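Local coordinates for protein putative sodium:solute symporter (Proteus mirabilis, PDB 5NV9) that couples uptake of the sialic acid N-acetylneuraminic acid across the bacterial inner membrane to the inward flow of two sodium ions, at residues Ala87-Val92 with Arg272-Asn277; Phe99-Lys104 with Asp265-Thr270; Glu176-Thr181 with Val258-Val263. All blocks are in the same frame, centred on the assembly; numbering follows the deposited sequence. Where two conformers were deposited one is given.

Overall arrangement
Interactions 1 and 2 join the same two helices, 89-102 and 267-301, at two levels about 14 Å apart between contact centres. Interaction 1 is buried and mostly leucine packing, near the bound sialic acid. Interaction 2 lies at the cytoplasmic surface, where an arginine leans on a helix start. Interaction 3 is buried and brings helix 155-203 against the loop before helix 267-301, with an arginine beside a sodium site and an aliphatic pair. Tyr261 of that loop ties the three together: its ring packs on Leu274 of interaction 1, and its carbonyl oxygen accepts from Arg101 of interaction 2. All belong to one LeuT fold.

Interaction 1: Ala87-Val92 with Arg272-Asn277; sequences AILPLV and RTLITN
Within the LeuT fold of this symporter, Leu89 of helix 89-102 packs on Leu274 and Asn277, which lie one turn apart on helix 267-301, toward the cytoplasmic side of the membrane and not far from the substrate. The helices come close, with Leu89 CA and Leu274 CA 6.8 Å apart, and the contact is buried although small, about 180 Å² over both sides. The two leucines interlock reciprocally. Leu89 CD1 rests 3.8 Å from Leu274 O, while Leu274 CD1 lies 3.8 Å from Leu89 O, so each side chain sets one methyl against the other's backbone carbonyl. Their second methyls face each other less closely, with CD2 of Leu89 4.3 Å from CD2 of Leu274. Both have CG opposite the carbonyl carbon and beside the backbone N (chi1 -65° in Leu89, -53° in Leu274), which carries the branched ends into the groove between the helices. Phe251 of helix 236-253 touches both Leu89 and Asn277, and Leu274 continues the apolar seam onto Phe93 and Ile97. Asn277 also packs on Val54 and Phe55 of helix 47-58, and its side chain is about 6 Å from the bound sialic acid, which places Asn277 probably just behind the pocket wall formed by Phe55. Toward helix 89-102, Asn277 adds an amide to the aliphatic patch: its side chain crosses that of Leu89 at about a right angle and brings ND2 to 3.8 Å from Leu89 CD1, a van der Waals contact.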
loop_
_atom_site.group_PDB
_atom_site.type_symbol
_atom_site.label_atom_id
_atom_site.label_comp_id
_atom_site.label_asym_id
_atom_site.label_seq_id
_atom_site.Cartn_x
_atom_site.Cartn_y
_atom_site.Cartn_z
ATOM N N ALA A 87 12.242 -9.655 5.683
ATOM C CA ALA A 87 13.162 -10.676 5.206
ATOM C C ALA A 87 13.518 -10.613 3.727
ATOM O O ALA A 87 14.602 -10.999 3.345
ATOM C CB ALA A 87 12.598 -12.049 5.511
ATOM N N ILE A 88 12.619 -10.168 2.863
ATOM C CA ILE A 88 12.975 -10.038 1.445
ATOM C C ILE A 88 13.795 -8.791 1.102
ATOM O O ILE A 88 14.371 -8.748 0.018
ATOM C CB ILE A 88 11.740 -10.044 0.505
ATOM C CG1 ILE A 88 10.807 -8.899 0.811
ATOM C CG2 ILE A 88 10.991 -11.387 0.603
ATOM C CD1 ILE A 88 9.976 -8.457 -0.365
ATOM N N LEU A 89 13.881 -7.788 1.985
ATOM C CA LEU A 89 14.543 -6.516 1.628
ATOM C C LEU A 89 16.001 -6.588 1.130
ATOM O O LEU A 89 16.350 -5.851 0.228
ATOM C CB LEU A 89 14.414 -5.445 2.749
ATOM C CG LEU A 89 12.967 -4.984 3.017
ATOM C CD1 LEU A 89 12.818 -3.986 4.168
ATOM C CD2 LEU A 89 12.283 -4.456 1.764
ATOM N N PRO A 90 16.864 -7.421 1.752
ATOM C CA PRO A 90 18.228 -7.579 1.233
ATOM C C PRO A 90 18.264 -8.133 -0.233
ATOM O O PRO A 90 19.062 -7.671 -1.087
ATOM C CB PRO A 90 18.854 -8.582 2.208
ATOM C CG PRO A 90 17.940 -8.625 3.394
ATOM C CD PRO A 90 16.597 -8.305 2.891
ATOM N N LEU A 91 17.340 -9.024 -0.548
ATOM C CA LEU A 91 17.219 -9.546 -1.904
ATOM C C LEU A 91 16.823 -8.416 -2.883
ATOM O O LEU A 91 17.317 -8.355 -4.031
ATOM C CB LEU A 91 16.164 -10.647 -1.924
ATOM C CG LEU A 91 16.422 -11.904 -1.058
ATOM C CD1 LEU A 91 17.758 -12.481 -1.467
ATOM C CD2 LEU A 91 16.378 -11.670 0.457
ATOM N N VAL A 92 15.940 -7.500 -2.433
ATOM C CA VAL A 92 15.545 -6.373 -3.271
ATOM C C VAL A 92 16.761 -5.477 -3.512
ATOM O O VAL A 92 17.032 -5.049 -4.640
ATOM C CB VAL A 92 14.451 -5.544 -2.603
ATOM C CG1 VAL A 92 14.143 -4.291 -3.439
ATOM C CG2 VAL A 92 13.229 -6.425 -2.318
ATOM N N ARG A 272 19.727 3.187 3.608
ATOM C CA ARG A 272 19.024 3.818 4.702
ATOM C C ARG A 272 17.507 3.829 4.529
ATOM O O ARG A 272 16.780 3.701 5.528
ATOM C CB ARG A 272 19.570 5.232 4.911
ATOM C CG ARG A 272 20.905 5.154 5.571
ATOM C CD ARG A 272 21.617 6.489 5.548
ATOM N NE ARG A 272 22.789 6.402 6.403
ATOM C CZ ARG A 272 23.563 7.431 6.759
ATOM N NH1 ARG A 272 23.300 8.659 6.314
ATOM N NH2 ARG A 272 24.588 7.228 7.597
ATOM N N THR A 273 17.033 4.011 3.290
ATOM C CA THR A 273 15.610 3.891 3.006
ATOM C C THR A 273 15.098 2.487 3.438
ATOM O O THR A 273 14.081 2.366 4.158
ATOM C CB THR A 273 15.313 4.114 1.489
ATOM O OG1 THR A 273 15.755 5.393 1.067
ATOM C CG2 THR A 273 13.833 3.936 1.131
ATOM N N LEU A 274 15.764 1.421 2.998
ATOM C CA LEU A 274 15.258 0.074 3.345
ATOM C C LEU A 274 15.419 -0.166 4.805
ATOM O O LEU A 274 14.542 -0.792 5.416
ATOM C CB LEU A 274 15.888 -1.072 2.540
ATOM C CG LEU A 274 15.858 -0.942 1.008
ATOM C CD1 LEU A 274 16.598 -2.066 0.250
ATOM C CD2 LEU A 274 14.449 -0.932 0.498
ATOM N N ILE A 275 16.496 0.347 5.409
ATOM C CA ILE A 275 16.724 0.067 6.850
ATOM C C ILE A 275 15.676 0.762 7.748
ATOM O O ILE A 275 15.105 0.147 8.666
ATOM C CB ILE A 275 18.127 0.458 7.279
ATOM C CG1 ILE A 275 19.097 -0.565 6.698
ATOM C CG2 ILE A 275 18.284 0.495 8.808
ATOM C CD1 ILE A 275 20.479 -0.012 6.473
ATOM N N THR A 276 15.378 2.015 7.418
ATOM C CA THR A 276 14.389 2.763 8.156
ATOM C C THR A 276 12.978 2.123 8.049
ATOM O O THR A 276 12.199 2.096 9.026
ATOM C CB THR A 276 14.314 4.188 7.620
ATOM O OG1 THR A 276 15.593 4.801 7.735
ATOM C CG2 THR A 276 13.331 4.978 8.403
ATOM N N ASN A 277 12.620 1.715 6.835
ATOM C CA ASN A 277 11.370 1.052 6.610
ATOM C C ASN A 277 11.331 -0.255 7.412
ATOM O O ASN A 277 10.347 -0.498 8.117
ATOM C CB ASN A 277 11.133 0.797 5.124
ATOM C CG ASN A 277 9.926 -0.069 4.889
ATOM O OD1 ASN A 277 8.810 0.404 5.003
ATOM N ND2 ASN A 277 10.149 -1.388 4.605
#

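Interaction 2: Phe99-Lys104 with Asp265-Thr270; sequences FFRKLK and DSIKET
The backbones of Arg101 and Ile267 stand 8.6 Å apart at their CA atoms, where helix 89-102 ends and helix 267-301 begins. A long side chain spans the gap. A bend at chi3 (71°) turns the guanidinium of Arg101 across the start of the opposite helix. One face of this group takes two oxygens, neither centred over the group: Thr270 OG1, 3.2 Å above the plane, and Ser266 O, 3.7 Å above it. Thr270 OG1 is 3.3 Å from Arg101 NH1, but the angle is too poor for a hydrogen bond; NH1 instead bonds the carbonyl oxygens of Tyr261 and Thr264, which fix the group against the cytoplasmic loop. What it covers is an N-capped helix start: Ser266 sits at the N-cap, and its OG accepts from Glu269 N at 3.2 Å with an N-H...O angle of 157°. Thr270 reinforces this turn by sending OG1 back to Ser266 O at 2.8 Å, while its backbone N reaches that oxygen from the other face of the carbonyl. Arg101 NH2 lies over the Asp265-Ser266 peptide, 3.5 Å from Ser266 N. Lower on the arginine, the aliphatic part packs on isoleucine, Arg101 CD lying 4.0 Å from Ile267 CD1.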
loop_
_atom_site.group_PDB
_atom_site.type_symbol
_atom_site.label_atom_id
_atom_site.label_comp_id
_atom_site.label_asym_id
_atom_site.label_seq_id
_atom_site.Cartn_x
_atom_site.Cartn_y
_atom_site.Cartn_z
ATOM N N PHE A 99 19.496 -2.258 -10.920
ATOM C CA PHE A 99 18.929 -2.045 -12.267
ATOM C C PHE A 99 18.108 -0.797 -12.327
ATOM O O PHE A 99 18.264 0.018 -13.248
ATOM C CB PHE A 99 18.101 -3.245 -12.737
ATOM C CG PHE A 99 18.959 -4.425 -13.113
ATOM C CD1 PHE A 99 19.376 -5.317 -12.167
ATOM C CD2 PHE A 99 19.360 -4.613 -14.437
ATOM C CE1 PHE A 99 20.188 -6.363 -12.518
ATOM C CE2 PHE A 99 20.163 -5.673 -14.782
ATOM C CZ PHE A 99 20.589 -6.542 -13.815
ATOM N N PHE A 100 17.271 -0.624 -11.307
ATOM C CA PHE A 100 16.367 0.510 -11.239
ATOM C C PHE A 100 17.184 1.816 -11.194
ATOM O O PHE A 100 16.834 2.798 -11.865
ATOM C CB PHE A 100 15.438 0.431 -9.985
ATOM C CG PHE A 100 14.343 -0.634 -10.057
ATOM C CD1 PHE A 100 13.567 -0.816 -11.197
ATOM C CD2 PHE A 100 14.056 -1.433 -8.962
ATOM C CE1 PHE A 100 12.540 -1.803 -11.233
ATOM C CE2 PHE A 100 13.050 -2.411 -8.996
ATOM C CZ PHE A 100 12.278 -2.593 -10.121
ATOM N N ARG A 101 18.224 1.851 -10.378
ATOM C CA ARG A 101 19.008 3.032 -10.255
ATOM C C ARG A 101 19.824 3.316 -11.504
ATOM O O ARG A 101 19.879 4.459 -11.924
ATOM C CB ARG A 101 19.915 2.972 -9.033
ATOM C CG ARG A 101 19.060 3.193 -7.786
ATOM C CD ARG A 101 19.866 3.240 -6.508
ATOM N NE ARG A 101 20.656 4.470 -6.448
ATOM C CZ ARG A 101 20.216 5.690 -6.131
ATOM N NH1 ARG A 101 18.930 5.946 -5.831
ATOM N NH2 ARG A 101 21.081 6.656 -6.139
ATOM N N LYS A 102 20.490 2.299 -12.058
ATOM C CA LYS A 102 21.394 2.522 -13.183
ATOM C C LYS A 102 20.651 2.906 -14.433
ATOM O O LYS A 102 21.193 3.601 -15.299
ATOM C CB LYS A 102 22.226 1.298 -13.490
ATOM C CG LYS A 102 23.328 1.105 -12.478
ATOM C CD LYS A 102 24.004 -0.194 -12.718
ATOM C CE LYS A 102 24.714 -0.678 -11.489
ATOM N NZ LYS A 102 25.914 0.101 -11.331
ATOM N N LEU A 103 19.418 2.427 -14.553
ATOM C CA LEU A 103 18.579 2.828 -15.678
ATOM C C LEU A 103 17.959 4.192 -15.472
ATOM O O LEU A 103 17.296 4.645 -16.360
ATOM C CB LEU A 103 17.476 1.792 -15.994
ATOM C CG LEU A 103 17.898 0.390 -16.508
ATOM C CD1 LEU A 103 16.734 -0.579 -16.403
ATOM C CD2 LEU A 103 18.445 0.388 -17.923
ATOM N N LYS A 104 18.151 4.843 -14.329
ATOM C CA LYS A 104 17.587 6.163 -14.099
ATOM C C LYS A 104 16.100 6.183 -14.431
ATOM O O LYS A 104 15.590 7.052 -15.172
ATOM C CB LYS A 104 18.310 7.223 -14.921
ATOM C CG LYS A 104 19.821 7.222 -14.741
ATOM C CD LYS A 104 20.229 7.732 -13.376
ATOM C CE LYS A 104 21.720 8.040 -13.336
ATOM N NZ LYS A 104 22.374 7.454 -12.123
ATOM N N ASP A 265 20.130 10.053 -3.353
ATOM C CA ASP A 265 21.209 10.480 -4.227
ATOM C C ASP A 265 22.344 9.461 -4.335
ATOM O O ASP A 265 23.150 9.547 -5.222
ATOM C CB ASP A 265 21.748 11.829 -3.781
ATOM C CG ASP A 265 22.323 12.594 -4.902
ATOM O OD1 ASP A 265 21.570 12.933 -5.821
ATOM O OD2 ASP A 265 23.539 12.855 -4.878
ATOM N N SER A 266 22.396 8.503 -3.434
ATOM C CA SER A 266 23.446 7.512 -3.475
ATOM C C SER A 266 22.891 6.197 -3.020
ATOM O O SER A 266 21.747 6.114 -2.527
ATOM C CB SER A 266 24.551 7.944 -2.519
ATOM O OG SER A 266 24.060 7.957 -1.177
ATOM N N ILE A 267 23.711 5.154 -3.162
ATOM C CA ILE A 267 23.307 3.797 -2.795
ATOM C C ILE A 267 23.355 3.709 -1.273
ATOM O O ILE A 267 22.591 2.952 -0.662
ATOM C CB ILE A 267 24.123 2.701 -3.521
ATOM C CG1 ILE A 267 23.482 1.316 -3.338
ATOM C CG2 ILE A 267 25.533 2.629 -3.006
ATOM C CD1 ILE A 267 22.347 1.026 -4.308
ATOM N N LYS A 268 24.215 4.520 -0.652
ATOM C CA LYS A 268 24.303 4.588 0.818
ATOM C C LYS A 268 22.973 5.007 1.406
ATOM O O LYS A 268 22.494 4.405 2.390
ATOM C CB LYS A 268 25.371 5.569 1.260
ATOM C CG LYS A 268 25.492 5.812 2.763
ATOM C CD LYS A 268 26.564 6.881 3.033
ATOM C CE LYS A 268 26.453 7.411 4.449
ATOM N NZ LYS A 268 27.741 7.954 4.913
ATOM N N GLU A 269 22.388 6.037 0.792
ATOM C CA GLU A 269 21.099 6.600 1.264
ATOM C C GLU A 269 19.946 5.657 0.914
ATOM O O GLU A 269 18.983 5.588 1.654
ATOM C CB GLU A 269 20.875 7.996 0.674
ATOM C CG GLU A 269 21.751 9.059 1.345
ATOM C CD GLU A 269 21.494 9.126 2.856
ATOM O OE1 GLU A 269 20.362 8.811 3.306
ATOM O OE2 GLU A 269 22.426 9.451 3.632
ATOM N N THR A 270 20.089 4.918 -0.202
ATOM C CA THR A 270 19.159 3.883 -0.587
ATOM C C THR A 270 19.069 2.788 0.430
ATOM O O THR A 270 17.958 2.352 0.763
ATOM C CB THR A 270 19.450 3.344 -2.016
ATOM O OG1 THR A 270 19.581 4.458 -2.924
ATOM C CG2 THR A 270 18.359 2.499 -2.472
#

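Interaction 3: Glu176-Thr181 with Val258-Val263; sequences EGVIWT and VQRYIV
The guanidinium of Arg260 meets Val178 edge-on: Val178 CG1 lies in the plane of the group, 3.4 Å from Arg260 NH2, so a methyl presses on the rim of the charged head. Ile179 CG1 stands 4.1 Å from the same NH2 of Arg260, and the two chains run antiparallel alongside one another. A bend at chi2 (83°) carries the head between two helices: NE bonds Ser53 OG of helix 47-58, and NH2 makes a weak bond to Asp182 OD2 of helix 155-203. Asp182 and Ser346, which touches Val178, both bind the second sodium ion, so Arg260 lies in the second shell of the Na3 site, next to its aspartate. The side chain of Val178 itself comes within about 3 Å of a bound sodium ion, nearest atoms. Beside the arginine the contact turns aliphatic, Ile179 CD1 and Val263 CG2 meeting tip to tip at 4.0 Å. The loop carrying Arg260 is thereby set against helix 155-203, with helix 47-58 alongside touching both Ile179 and Arg260, and helix 328-361 packing on Val178 through Ser345 and Ser346.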
loop_
_atom_site.group_PDB
_atom_site.type_symbol
_atom_site.label_atom_id
_atom_site.label_comp_id
_atom_site.label_asym_id
_atom_site.label_seq_id
_atom_site.Cartn_x
_atom_site.Cartn_y
_atom_site.Cartn_z
ATOM N N GLU A 176 8.312 15.179 -3.763
ATOM C CA GLU A 176 8.887 15.691 -2.492
ATOM C C GLU A 176 7.833 16.079 -1.444
ATOM O O GLU A 176 7.931 15.719 -0.274
ATOM C CB GLU A 176 9.864 16.824 -2.723
ATOM C CG GLU A 176 11.214 16.311 -3.195
ATOM C CD GLU A 176 12.078 17.437 -3.734
ATOM O OE1 GLU A 176 11.841 17.815 -4.887
ATOM O OE2 GLU A 176 12.946 17.939 -2.981
ATOM N N GLY A 177 6.809 16.780 -1.889
ATOM C CA GLY A 177 5.712 17.037 -1.021
ATOM C C GLY A 177 4.924 15.827 -0.573
ATOM O O GLY A 177 4.396 15.811 0.532
ATOM N N VAL A 178 4.879 14.800 -1.424
ATOM C CA VAL A 178 4.233 13.568 -1.098
ATOM C C VAL A 178 5.072 12.823 -0.044
ATOM O O VAL A 178 4.547 12.233 0.906
ATOM C CB VAL A 178 4.089 12.684 -2.353
ATOM C CG1 VAL A 178 3.667 11.327 -1.938
ATOM C CG2 VAL A 178 3.023 13.244 -3.274
ATOM N N ILE A 179 6.388 12.868 -0.210
ATOM C CA ILE A 179 7.265 12.170 0.716
ATOM C C ILE A 179 7.284 12.886 2.089
ATOM O O ILE A 179 7.134 12.272 3.150
ATOM C CB ILE A 179 8.640 12.074 0.121
ATOM C CG1 ILE A 179 8.646 10.958 -0.932
ATOM C CG2 ILE A 179 9.700 11.839 1.210
ATOM C CD1 ILE A 179 9.924 10.943 -1.767
ATOM N N TRP A 180 7.411 14.189 2.079
ATOM C CA TRP A 180 7.464 14.901 3.380
ATOM C C TRP A 180 6.135 14.925 4.161
ATOM O O TRP A 180 6.176 14.727 5.381
ATOM C CB TRP A 180 8.069 16.251 3.200
ATOM C CG TRP A 180 9.545 16.208 2.915
ATOM C CD1 TRP A 180 10.137 16.597 1.760
ATOM C CD2 TRP A 180 10.615 15.770 3.778
ATOM N NE1 TRP A 180 11.481 16.423 1.830
ATOM C CE2 TRP A 180 11.811 15.922 3.052
ATOM C CE3 TRP A 180 10.681 15.293 5.082
ATOM C CZ2 TRP A 180 13.047 15.601 3.573
ATOM C CZ3 TRP A 180 11.903 14.988 5.598
ATOM C CH2 TRP A 180 13.064 15.162 4.870
ATOM N N THR A 181 4.988 15.052 3.489
ATOM C CA THR A 181 3.715 14.674 4.099
ATOM C C THR A 181 3.615 13.224 4.639
ATOM O O THR A 181 3.040 13.006 5.726
ATOM C CB THR A 181 2.482 14.954 3.192
ATOM O OG1 THR A 181 2.612 14.256 1.967
ATOM C CG2 THR A 181 2.322 16.460 2.921
ATOM N N VAL A 258 8.730 1.341 -5.453
ATOM C CA VAL A 258 9.929 1.338 -6.258
ATOM C C VAL A 258 10.394 2.744 -6.553
ATOM O O VAL A 258 11.580 3.035 -6.583
ATOM C CB VAL A 258 9.744 0.547 -7.610
ATOM C CG1 VAL A 258 10.982 0.703 -8.449
ATOM C CG2 VAL A 258 9.553 -0.925 -7.359
ATOM N N GLN A 259 9.461 3.642 -6.766
ATOM C CA GLN A 259 9.797 5.075 -6.896
ATOM C C GLN A 259 10.651 5.652 -5.762
ATOM O O GLN A 259 11.501 6.528 -5.994
ATOM C CB GLN A 259 8.500 5.875 -6.999
ATOM C CG GLN A 259 8.558 7.034 -7.965
ATOM C CD GLN A 259 7.276 7.828 -7.925
ATOM O OE1 GLN A 259 6.214 7.237 -7.691
ATOM N NE2 GLN A 259 7.357 9.171 -8.111
ATOM N N ARG A 260 10.446 5.179 -4.535
ATOM C CA ARG A 260 11.272 5.658 -3.407
ATOM C C ARG A 260 12.714 5.188 -3.466
ATOM O O ARG A 260 13.547 5.748 -2.779
ATOM C CB ARG A 260 10.684 5.257 -2.057
ATOM C CG ARG A 260 9.651 6.205 -1.520
ATOM C CD ARG A 260 8.280 5.964 -2.086
ATOM N NE ARG A 260 7.347 7.016 -1.665
ATOM C CZ ARG A 260 6.343 7.484 -2.411
ATOM N NH1 ARG A 260 6.108 6.990 -3.611
ATOM N NH2 ARG A 260 5.602 8.472 -1.960
ATOM N N TYR A 261 13.023 4.163 -4.265
ATOM C CA TYR A 261 14.391 3.691 -4.391
ATOM C C TYR A 261 15.288 4.615 -5.215
ATOM O O TYR A 261 16.510 4.494 -5.137
ATOM C CB TYR A 261 14.426 2.278 -5.022
ATOM C CG TYR A 261 13.599 1.188 -4.266
ATOM C CD1 TYR A 261 13.253 1.295 -2.905
ATOM C CD2 TYR A 261 13.189 0.043 -4.944
ATOM C CE1 TYR A 261 12.522 0.275 -2.255
ATOM C CE2 TYR A 261 12.500 -0.984 -4.299
ATOM C CZ TYR A 261 12.136 -0.876 -2.979
ATOM O OH TYR A 261 11.418 -1.963 -2.443
ATOM N N ILE A 262 14.692 5.485 -6.030
ATOM C CA ILE A 262 15.436 6.338 -6.963
ATOM C C ILE A 262 15.434 7.838 -6.560
ATOM O O ILE A 262 16.038 8.673 -7.237
ATOM C CB ILE A 262 14.941 6.103 -8.419
ATOM C CG1 ILE A 262 13.444 6.327 -8.603
ATOM C CG2 ILE A 262 15.134 4.628 -8.784
ATOM C CD1 ILE A 262 13.076 7.722 -8.988
ATOM N N VAL A 263 14.745 8.190 -5.474
ATOM C CA VAL A 263 14.745 9.595 -5.030
ATOM C C VAL A 263 15.952 9.996 -4.200
ATOM O O VAL A 263 16.183 11.214 -3.968
ATOM C CB VAL A 263 13.459 9.955 -4.242
ATOM C CG1 VAL A 263 12.243 9.822 -5.105
ATOM C CG2 VAL A 263 13.309 9.157 -2.974
#